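Local coordinates for catalase (Pseudomonas syringae, PDB 1M7S), which decomposes hydrogen peroxide into water and oxygen at a heme centre, protecting the cell from the toxic effects of the peroxide, at residues 272-277 / 404-409; 192-197 / 320-325; 54-59 / 240-245. All coordinates share one frame; numbering follows the deposited sequence.

Contact 1. Residues 272-277 / 404-409; sequences PLDATK and AKITRE
An Asx turn built on Asp-274, and nested in a type I beta turn that ends at Lys-277, is where this loop between barrel strands 252-260 and 284-295 meets residues 404-409, the chain entering the C-terminal helical domain. The one direct hydrogen bond across the contact runs from Lys-277 NZ to Glu-409 O, 2.9 Å long. The donor meets that oxygen at a C=O...N angle of 158°, tilted modestly (19°) from the plane of the carbonyl. The lysine chain bends twice to get there, and the last bend, chi4 at -74°, swings NZ aside so that it also lies 3.2 Å from Asp-274 OD1, in a salt bridge that approaches the carboxylate from above its plane. On the other oxygen, OD2, Thr-276 closes the Asx turn with its backbone N at 3.0 Å and adds its OG1 at 2.8 Å. Both donors come from the same face, a double grip that should hold the carboxylate fixed in rotation. A water lies 2.7 Å from Asp-274 OD1 and 2.8 Å from Arg-408 O and can link the two segments, though it has more acceptors around it than protons to give. Beyond the segments, Arg-132 forms salt bridges with both Asp-274 OD1 and Glu-409 OE1, so that one guanidinium spans the contact. Arg-408 NH1 donates to the carbonyl oxygens of Leu-265 and Phe-268, and its guanidinium meets Pro-272 CD obliquely. Ile-406 lies across Asp-274 at about a right angle, its terminal methyl against the aspartate stem: Ile-406 CD1 lies 3.9 Å from Asp-274 CB.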
loop_
_atom_site.group_PDB
_atom_site.type_symbol
_atom_site.label_atom_id
_atom_site.label_comp_id
_atom_site.label_asym_id
_atom_site.label_seq_id
_atom_site.Cartn_x
_atom_site.Cartn_y
_atom_site.Cartn_z
ATOM N N PRO A 272 12.619 -11.292 -38.400
ATOM C CA PRO A 272 13.372 -10.178 -37.880
ATOM C C PRO A 272 12.776 -9.605 -36.601
ATOM O O PRO A 272 13.541 -8.918 -35.924
ATOM C CB PRO A 272 13.451 -9.080 -38.979
ATOM C CG PRO A 272 13.169 -9.953 -40.191
ATOM C CD PRO A 272 12.148 -11.034 -39.763
ATOM N N LEU A 273 11.491 -9.837 -36.303
ATOM C CA LEU A 273 10.952 -9.337 -35.034
ATOM C C LEU A 273 10.907 -10.424 -33.963
ATOM O O LEU A 273 10.236 -10.283 -32.934
ATOM C CB LEU A 273 9.565 -8.767 -35.292
ATOM C CG LEU A 273 9.495 -7.653 -36.372
ATOM C CD1 LEU A 273 8.056 -7.195 -36.469
ATOM C CD2 LEU A 273 10.473 -6.534 -36.073
ATOM N N ASP A 274 11.732 -11.453 -34.127
ATOM C CA ASP A 274 11.888 -12.509 -33.118
ATOM C C ASP A 274 13.020 -12.100 -32.154
ATOM O O ASP A 274 14.164 -11.853 -32.564
ATOM C CB ASP A 274 12.268 -13.801 -33.831
ATOM C CG ASP A 274 12.606 -14.987 -32.996
ATOM O OD1 ASP A 274 12.932 -16.045 -33.610
ATOM O OD2 ASP A 274 12.553 -14.818 -31.753
ATOM N N ALA A 275 12.690 -11.856 -30.868
ATOM C CA ALA A 275 13.682 -11.409 -29.890
ATOM C C ALA A 275 14.836 -12.350 -29.621
ATOM O O ALA A 275 15.829 -12.011 -28.940
ATOM C CB ALA A 275 12.926 -11.066 -28.601
ATOM N N THR A 276 14.769 -13.620 -30.087
ATOM C CA THR A 276 15.869 -14.541 -30.004
ATOM C C THR A 276 16.837 -14.435 -31.175
ATOM O O THR A 276 17.822 -15.176 -31.224
ATOM C CB THR A 276 15.365 -16.010 -29.914
ATOM O OG1 THR A 276 14.741 -16.461 -31.141
ATOM C CG2 THR A 276 14.474 -16.093 -28.700
ATOM N N LYS A 277 16.736 -13.356 -31.999
ATOM C CA LYS A 277 17.602 -13.246 -33.141
ATOM C C LYS A 277 18.323 -11.910 -33.271
ATOM O O LYS A 277 17.770 -10.848 -32.968
ATOM C CB LYS A 277 16.699 -13.341 -34.443
ATOM C CG LYS A 277 15.980 -14.673 -34.644
ATOM C CD LYS A 277 16.966 -15.796 -34.998
ATOM C CE LYS A 277 16.207 -17.089 -35.303
ATOM N NZ LYS A 277 15.714 -17.610 -33.970
ATOM N N ALA A 404 -1.013 -18.046 -32.109
ATOM C CA ALA A 404 -0.216 -19.045 -32.835
ATOM C C ALA A 404 1.230 -18.575 -32.919
ATOM O O ALA A 404 1.463 -17.373 -33.068
ATOM C CB ALA A 404 -0.825 -19.271 -34.244
ATOM N N LYS A 405 2.144 -19.525 -32.812
ATOM C CA LYS A 405 3.559 -19.147 -32.866
ATOM C C LYS A 405 3.948 -18.495 -34.180
ATOM O O LYS A 405 3.330 -18.675 -35.247
ATOM C CB LYS A 405 4.417 -20.412 -32.633
ATOM C CG LYS A 405 3.973 -21.502 -33.596
ATOM C CD LYS A 405 5.120 -22.345 -34.160
ATOM C CE LYS A 405 5.127 -22.128 -35.670
ATOM N NZ LYS A 405 6.399 -22.343 -36.398
ATOM N N ILE A 406 5.051 -17.707 -34.132
ATOM C CA ILE A 406 5.491 -17.074 -35.377
ATOM C C ILE A 406 5.843 -18.167 -36.367
ATOM O O ILE A 406 6.181 -19.264 -35.943
ATOM C CB ILE A 406 6.718 -16.169 -35.189
ATOM C CG1 ILE A 406 7.837 -16.898 -34.450
ATOM C CG2 ILE A 406 6.215 -14.892 -34.494
ATOM C CD1 ILE A 406 9.134 -16.028 -34.427
ATOM N N THR A 407 5.811 -17.842 -37.660
ATOM C CA THR A 407 5.983 -18.863 -38.679
ATOM C C THR A 407 7.398 -19.221 -39.087
ATOM O O THR A 407 7.561 -20.146 -39.914
ATOM C CB THR A 407 5.233 -18.413 -39.957
ATOM O OG1 THR A 407 5.661 -17.102 -40.360
ATOM C CG2 THR A 407 3.739 -18.390 -39.698
ATOM N N ARG A 408 8.417 -18.477 -38.720
ATOM C CA ARG A 408 9.795 -18.820 -39.027
ATOM C C ARG A 408 10.527 -18.941 -37.676
ATOM O O ARG A 408 10.449 -17.928 -36.963
ATOM C CB ARG A 408 10.460 -17.664 -39.805
ATOM C CG ARG A 408 10.021 -17.628 -41.268
ATOM C CD ARG A 408 10.534 -16.339 -41.939
ATOM N NE ARG A 408 9.797 -15.175 -41.442
ATOM C CZ ARG A 408 9.915 -13.915 -41.773
ATOM N NH1 ARG A 408 10.831 -13.544 -42.643
ATOM N NH2 ARG A 408 9.143 -12.985 -41.187
ATOM N N GLU A 409 11.024 -20.097 -37.274
ATOM C CA GLU A 409 11.692 -20.096 -35.941
ATOM C C GLU A 409 13.203 -20.113 -35.971
ATOM O O GLU A 409 13.845 -19.503 -35.088
ATOM C CB GLU A 409 11.206 -21.357 -35.221
ATOM C CG GLU A 409 9.743 -21.284 -34.766
ATOM C CD GLU A 409 9.509 -22.396 -33.757
ATOM O OE1 GLU A 409 9.933 -22.321 -32.572
ATOM O OE2 GLU A 409 8.900 -23.407 -34.188
HETATM O O HOH W 1 12.789 -16.469 -36.311
#

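Contact 2. Residues 192-197 / 320-325. With HEM (protoporphyrin IX containing Fe), chain E.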
loop_
_atom_site.group_PDB
_atom_site.type_symbol
_atom_site.label_atom_id
_atom_site.label_comp_id
_atom_site.label_asym_id
_atom_site.label_seq_id
_atom_site.Cartn_x
_atom_site.Cartn_y
_atom_site.Cartn_z
ATOM N N GLY A 192 19.224 -2.959 -27.519
ATOM C CA GLY A 192 17.794 -2.811 -27.307
ATOM C C GLY A 192 17.087 -4.155 -27.378
ATOM O O GLY A 192 15.995 -4.270 -26.812
ATOM N N VAL A 193 17.730 -5.131 -27.989
ATOM C CA VAL A 193 17.237 -6.461 -28.290
ATOM C C VAL A 193 16.187 -6.432 -29.401
ATOM O O VAL A 193 16.452 -6.963 -30.497
ATOM C CB VAL A 193 16.740 -7.234 -27.071
ATOM C CG1 VAL A 193 16.307 -8.622 -27.461
ATOM C CG2 VAL A 193 17.904 -7.351 -26.054
ATOM N N HIS A 194 15.057 -5.814 -29.168
ATOM C CA HIS A 194 14.001 -5.763 -30.167
ATOM C C HIS A 194 14.283 -4.743 -31.263
ATOM O O HIS A 194 14.967 -3.767 -31.008
ATOM C CB HIS A 194 12.718 -5.197 -29.506
ATOM C CG HIS A 194 12.437 -5.757 -28.158
ATOM N ND1 HIS A 194 12.081 -7.079 -28.022
ATOM C CD2 HIS A 194 12.497 -5.216 -26.904
ATOM C CE1 HIS A 194 11.908 -7.337 -26.723
ATOM N NE2 HIS A 194 12.136 -6.236 -26.049
ATOM N N ALA A 195 13.602 -4.923 -32.390
ATOM C CA ALA A 195 13.526 -3.869 -33.386
ATOM C C ALA A 195 12.437 -2.917 -32.824
ATOM O O ALA A 195 11.414 -3.364 -32.291
ATOM C CB ALA A 195 12.930 -4.421 -34.685
ATOM N N TYR A 196 12.726 -1.611 -32.870
ATOM C CA TYR A 196 11.811 -0.568 -32.507
ATOM C C TYR A 196 11.359 0.050 -33.874
ATOM O O TYR A 196 12.041 -0.184 -34.859
ATOM C CB TYR A 196 12.451 0.553 -31.688
ATOM C CG TYR A 196 12.529 0.125 -30.228
ATOM C CD1 TYR A 196 13.507 -0.767 -29.830
ATOM C CD2 TYR A 196 11.614 0.580 -29.287
ATOM C CE1 TYR A 196 13.586 -1.207 -28.507
ATOM C CE2 TYR A 196 11.703 0.174 -27.949
ATOM C CZ TYR A 196 12.678 -0.727 -27.594
ATOM O OH TYR A 196 12.786 -1.184 -26.289
ATOM N N LYS A 197 10.233 0.706 -33.837
ATOM C CA LYS A 197 9.722 1.286 -35.086
ATOM C C LYS A 197 9.957 2.790 -34.998
ATOM O O LYS A 197 9.408 3.456 -34.107
ATOM C CB LYS A 197 8.258 0.896 -35.227
ATOM C CG LYS A 197 7.369 1.493 -36.254
ATOM C CD LYS A 197 5.861 1.301 -36.070
ATOM C CE LYS A 197 5.438 -0.151 -35.862
ATOM N NZ LYS A 197 3.952 -0.262 -36.120
ATOM N N SER A 320 7.657 -2.054 -32.010
ATOM C CA SER A 320 7.399 -2.883 -33.194
ATOM C C SER A 320 6.441 -3.987 -32.727
ATOM O O SER A 320 6.079 -4.019 -31.535
ATOM C CB SER A 320 8.711 -3.497 -33.679
ATOM O OG SER A 320 9.075 -4.467 -32.671
ATOM N N GLU A 321 6.080 -4.923 -33.597
ATOM C CA GLU A 321 5.192 -6.019 -33.294
ATOM C C GLU A 321 5.897 -7.226 -32.728
ATOM O O GLU A 321 5.280 -8.298 -32.581
ATOM C CB GLU A 321 4.377 -6.417 -34.569
ATOM C CG GLU A 321 3.459 -5.251 -35.026
ATOM C CD GLU A 321 4.246 -4.100 -35.642
ATOM O OE1 GLU A 321 5.296 -4.243 -36.336
ATOM O OE2 GLU A 321 3.874 -2.913 -35.401
ATOM N N ASP A 322 7.155 -7.090 -32.284
ATOM C CA ASP A 322 7.882 -8.160 -31.611
ATOM C C ASP A 322 7.003 -8.512 -30.415
ATOM O O ASP A 322 6.696 -7.644 -29.581
ATOM C CB ASP A 322 9.244 -7.611 -31.167
ATOM C CG ASP A 322 10.087 -8.423 -30.234
ATOM O OD1 ASP A 322 9.542 -9.126 -29.350
ATOM O OD2 ASP A 322 11.344 -8.380 -30.386
ATOM N N ARG A 323 6.608 -9.777 -30.318
ATOM C CA ARG A 323 5.700 -10.159 -29.267
ATOM C C ARG A 323 6.210 -10.135 -27.838
ATOM O O ARG A 323 5.368 -10.044 -26.927
ATOM C CB ARG A 323 5.203 -11.603 -29.569
ATOM C CG ARG A 323 4.331 -11.503 -30.812
ATOM C CD ARG A 323 3.823 -12.915 -31.141
ATOM N NE ARG A 323 3.246 -12.933 -32.497
ATOM C CZ ARG A 323 2.826 -14.099 -33.049
ATOM N NH1 ARG A 323 2.896 -15.239 -32.403
ATOM N NH2 ARG A 323 2.277 -14.028 -34.255
ATOM N N LEU A 324 7.496 -10.122 -27.618
ATOM C CA LEU A 324 8.066 -9.976 -26.297
ATOM C C LEU A 324 7.982 -8.497 -25.907
ATOM O O LEU A 324 7.622 -8.116 -24.776
ATOM C CB LEU A 324 9.546 -10.430 -26.379
ATOM C CG LEU A 324 10.190 -10.648 -25.011
ATOM C CD1 LEU A 324 9.494 -11.779 -24.271
ATOM C CD2 LEU A 324 11.673 -10.923 -25.211
ATOM N N LEU A 325 8.328 -7.640 -26.904
ATOM C CA LEU A 325 8.279 -6.200 -26.640
ATOM C C LEU A 325 6.887 -5.691 -26.286
ATOM O O LEU A 325 6.711 -4.816 -25.411
ATOM C CB LEU A 325 8.742 -5.360 -27.828
ATOM C CG LEU A 325 8.713 -3.819 -27.667
ATOM C CD1 LEU A 325 9.427 -3.265 -26.442
ATOM C CD2 LEU A 325 9.315 -3.224 -28.958
HETATM C CHA HEM E . 13.160 -4.719 -15.449
HETATM C CHB HEM E . 15.523 -5.522 -19.596
HETATM C CHC HEM E . 12.097 -8.660 -20.926
HETATM C CHD HEM E . 9.291 -7.109 -17.271
HETATM C C1A HEM E . 14.092 -4.686 -16.459
HETATM C C2A HEM E . 15.345 -3.894 -16.416
HETATM C C3A HEM E . 15.994 -4.116 -17.558
HETATM C C4A HEM E . 15.202 -5.054 -18.335
HETATM C CMA HEM E . 17.323 -3.523 -18.045
HETATM C CAA HEM E . 15.702 -2.996 -15.219
HETATM C CBA HEM E . 15.428 -1.472 -15.446
HETATM C CGA HEM E . 16.021 -0.681 -14.250
HETATM O O1A HEM E . 15.139 -0.151 -13.530
HETATM O O2A HEM E . 17.268 -0.670 -14.248
HETATM C C1B HEM E . 14.795 -6.414 -20.336
HETATM C C2B HEM E . 15.105 -6.848 -21.692
HETATM C C3B HEM E . 14.156 -7.735 -22.056
HETATM C C4B HEM E . 13.237 -7.857 -20.957
HETATM C CMB HEM E . 16.329 -6.359 -22.479
HETATM C CAB HEM E . 13.976 -8.542 -23.342
HETATM C CBB HEM E . 14.439 -8.162 -24.518
HETATM C C1C HEM E . 11.017 -8.421 -20.116
HETATM C C2C HEM E . 9.672 -8.886 -20.366
HETATM C C3C HEM E . 8.891 -8.438 -19.374
HETATM C C4C HEM E . 9.746 -7.723 -18.450
HETATM C CMC HEM E . 9.203 -9.692 -21.606
HETATM C CAC HEM E . 7.379 -8.608 -19.130
HETATM C CBC HEM E . 6.455 -8.575 -20.107
HETATM C C1D HEM E . 10.144 -6.383 -16.431
HETATM C C2D HEM E . 9.744 -5.814 -15.155
HETATM C C3D HEM E . 10.793 -5.159 -14.652
HETATM C C4D HEM E . 11.882 -5.297 -15.594
HETATM C CMD HEM E . 8.332 -6.012 -14.578
HETATM C CAD HEM E . 10.885 -4.365 -13.317
HETATM C CBD HEM E . 10.647 -2.840 -13.612
HETATM C CGD HEM E . 10.515 -1.989 -12.363
HETATM O O1D HEM E . 10.794 -0.747 -12.503
HETATM O O2D HEM E . 10.125 -2.450 -11.263
HETATM N NA HEM E . 14.082 -5.407 -17.618
HETATM N NB HEM E . 13.633 -7.027 -19.913
HETATM N NC HEM E . 11.046 -7.735 -18.921
HETATM N ND HEM E . 11.446 -6.000 -16.686
HETATM FE FE HEM E . 12.517 -6.493 -18.315
HETATM O O HOH W 2 12.618 -7.712 -32.550
HETATM O O HOH W 3 13.786 -8.604 -17.788
#
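His-194 turns its ring away from its own carbonyl carbon, CG anti to it (chi1 -43°), while Asp-322 sends CG anti to its backbone N (chi1 169°), and the two rotations bring ring and carboxylate together beside the vinyl edge of the catalase heme, in the helix region that carries the proximal tyrosine. His-194 ND1 donates to Asp-322 OD2 over 2.8 Å. The acceptor lies near the ring plane; the two planes stand 84° apart, and the N-H meets OD2 from well above the carboxylate plane. Asp-322 is also the N-cap of helix 323-339: its other oxygen, OD1, accepts from Leu-324 N at 2.9 Å and from Leu-325 N as well. One carboxylate thus caps the helix and orients the histidine, and a water joins OD2 to Ala-195 N. Leu-325 CB sits over the centre of the imidazole in a CH-pi contact, 3.7 Å from the centroid, and its CD2 lies over one face of Tyr-196, offset toward the rim. Heme carbons finish the pocket, with CBB 3.4 Å from His-194 NE2 and CMC 3.4 Å from Leu-324 CD1. NE2 is hydrogen-bonded to Arg-328, one turn before Tyr-332, the axial iron ligand by similarity. As in other catalases, where such an arginine contacts the proximal tyrosine, this run of bonds from Asp-322 through His-194 to Arg-328 probably extends to Tyr-332. Farther from the heme, Ser-320 forms an ST turn: OG accepts from Asp-322 N and gives its own proton to Ala-195 O at 2.6 Å. Where strand 196-199 leads away, Lys-197 crosses obliquely to Glu-321, whose OE1 is held by Tyr-207. The salt bridge is made at the syn lone pair of Glu-321 OE2, 2.7 Å from Lys-197 NZ.

Contact 3. Residues 54-59 / 240-245; sequences RGTGVK and DLVGAI
Thr-56 pairs its hydroxyl OG1 with the hydroxyl of Thr-238, near the start of the helix that carries Leu-241 and Val-242, and turns its methyl to those two residues. With CG2 anti to the backbone N, beside the carbonyl carbon, the methyl faces the helix. From there CG2 meets Leu-241 CD2 at 4.0 Å, the two side chains sliding past each other in opposite directions, and Val-242 CG2 at 4.2 Å. Two residues on, Val-58 supplies the rest of the interface, mainly through CG1. This CG1 meets Leu-241 CD2 at 3.7 Å, tip to tip, and Ile-245 CD1 at 3.5 Å, tighter than usual for two carbons. Leu-241 and Ile-245, one helical turn apart, therefore close on the same methyl from two positions. No hydrogen bond spans the segments. Val-58 also touches Leu-292 and Asn-295 on strand 284-295, while Leu-241 rests on Phe-89 of strand 82-90, the neighbour on the other side. The axes of strand 55-59 and helix 240-245 approach to 9.7 Å, with N-to-C directions 21° apart, an alignment in which helix 236-246 packs by apolar side chains against a strand of the antiparallel catalase beta-barrel.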
loop_
_atom_site.group_PDB
_atom_site.type_symbol
_atom_site.label_atom_id
_atom_site.label_comp_id
_atom_site.label_asym_id
_atom_site.label_seq_id
_atom_site.Cartn_x
_atom_site.Cartn_y
_atom_site.Cartn_z
ATOM N N ARG A 54 19.064 -5.779 -8.242
ATOM C CA ARG A 54 20.428 -5.389 -7.916
ATOM C C ARG A 54 20.921 -4.379 -8.999
ATOM O O ARG A 54 21.085 -4.835 -10.148
ATOM C CB ARG A 54 21.326 -6.639 -7.960
ATOM C CG ARG A 54 22.801 -6.419 -7.721
ATOM C CD ARG A 54 23.020 -5.771 -6.361
ATOM N NE ARG A 54 24.205 -6.206 -5.675
ATOM C CZ ARG A 54 25.051 -5.529 -4.934
ATOM N NH1 ARG A 54 26.031 -6.226 -4.379
ATOM N NH2 ARG A 54 24.977 -4.212 -4.788
ATOM N N GLY A 55 21.091 -3.114 -8.626
ATOM C CA GLY A 55 21.422 -2.180 -9.750
ATOM C C GLY A 55 22.298 -1.014 -9.262
ATOM O O GLY A 55 22.524 -0.842 -8.074
ATOM N N THR A 56 22.843 -0.285 -10.241
ATOM C CA THR A 56 23.706 0.862 -10.028
ATOM C C THR A 56 23.265 1.999 -10.976
ATOM O O THR A 56 23.237 1.674 -12.159
ATOM C CB THR A 56 25.172 0.547 -10.409
ATOM O OG1 THR A 56 25.610 -0.672 -9.789
ATOM C CG2 THR A 56 26.090 1.681 -9.961
ATOM N N GLY A 57 23.072 3.212 -10.453
ATOM C CA GLY A 57 22.597 4.296 -11.310
ATOM C C GLY A 57 23.653 5.389 -11.337
ATOM O O GLY A 57 24.443 5.568 -10.415
ATOM N N VAL A 58 23.766 5.986 -12.527
ATOM C CA VAL A 58 24.676 7.089 -12.777
ATOM C C VAL A 58 23.991 8.026 -13.789
ATOM O O VAL A 58 22.938 7.755 -14.352
ATOM C CB VAL A 58 26.003 6.631 -13.380
ATOM C CG1 VAL A 58 26.909 5.763 -12.447
ATOM C CG2 VAL A 58 25.745 5.807 -14.631
ATOM N N LYS A 59 24.610 9.206 -13.958
ATOM C CA LYS A 59 24.003 10.216 -14.831
ATOM C C LYS A 59 24.992 10.657 -15.891
ATOM O O LYS A 59 26.180 10.506 -15.671
ATOM C CB LYS A 59 23.620 11.407 -13.936
ATOM C CG LYS A 59 22.331 11.172 -13.185
ATOM C CD LYS A 59 21.815 12.341 -12.390
ATOM C CE LYS A 59 22.602 12.537 -11.104
ATOM N NZ LYS A 59 21.849 13.497 -10.211
ATOM N N ASP A 240 33.544 -0.749 -9.394
ATOM C CA ASP A 240 34.241 -0.415 -10.632
ATOM C C ASP A 240 33.668 0.842 -11.291
ATOM O O ASP A 240 34.421 1.706 -11.757
ATOM C CB ASP A 240 34.141 -1.568 -11.631
ATOM C CG ASP A 240 34.716 -1.201 -13.008
ATOM O OD1 ASP A 240 33.911 -0.917 -13.931
ATOM O OD2 ASP A 240 35.950 -1.207 -13.129
ATOM N N LEU A 241 32.346 0.956 -11.345
ATOM C CA LEU A 241 31.702 2.080 -12.012
ATOM C C LEU A 241 31.766 3.342 -11.191
ATOM O O LEU A 241 32.163 4.395 -11.728
ATOM C CB LEU A 241 30.263 1.753 -12.411
ATOM C CG LEU A 241 29.461 2.860 -13.102
ATOM C CD1 LEU A 241 30.201 3.259 -14.399
ATOM C CD2 LEU A 241 28.049 2.371 -13.409
ATOM N N VAL A 242 31.363 3.283 -9.911
ATOM C CA VAL A 242 31.363 4.460 -9.057
ATOM C C VAL A 242 32.803 4.968 -8.898
ATOM O O VAL A 242 33.043 6.170 -9.065
ATOM C CB VAL A 242 30.684 4.154 -7.717
ATOM C CG1 VAL A 242 30.882 5.301 -6.722
ATOM C CG2 VAL A 242 29.228 3.747 -7.977
ATOM N N GLY A 243 33.735 4.055 -8.759
ATOM C CA GLY A 243 35.158 4.289 -8.694
ATOM C C GLY A 243 35.699 5.065 -9.888
ATOM O O GLY A 243 36.399 6.083 -9.692
ATOM N N ALA A 244 35.395 4.582 -11.096
ATOM C CA ALA A 244 35.859 5.222 -12.326
ATOM C C ALA A 244 35.349 6.636 -12.419
ATOM O O ALA A 244 36.112 7.554 -12.745
ATOM C CB ALA A 244 35.382 4.403 -13.521
ATOM N N ILE A 245 34.051 6.851 -12.102
ATOM C CA ILE A 245 33.495 8.176 -12.185
ATOM C C ILE A 245 34.162 9.079 -11.150
ATOM O O ILE A 245 34.558 10.186 -11.537
ATOM C CB ILE A 245 31.978 8.192 -12.064
ATOM C CG1 ILE A 245 31.440 7.454 -13.317
ATOM C CG2 ILE A 245 31.456 9.613 -11.936
ATOM C CD1 ILE A 245 29.930 7.247 -13.263
#

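How the contacts relate
From the N terminus, contact 3 opens on strand 55-64 and contact 2 on strand 196-199 before helix 236-246 closes contact 3, docking that helix on the barrel; these loops cross. Contact 1 opens at 272-277, in series with contact 3 but inside the loop of contact 2, which closes by joining strand 196-199 to helix 323-339. Contact 1 closes last and crosses contact 2, tying the loop between strands 252-260 and 284-295 to the chain before helix 413-421. Contacts 1 and 2 adjoin, with Leu-273 packed on Ala-195 and Arg-323 probably bonded to Ala-404. Contact 3 lies across the chain's centre, about 28 Å from contact 2 between centres, yet both reach the same sheet.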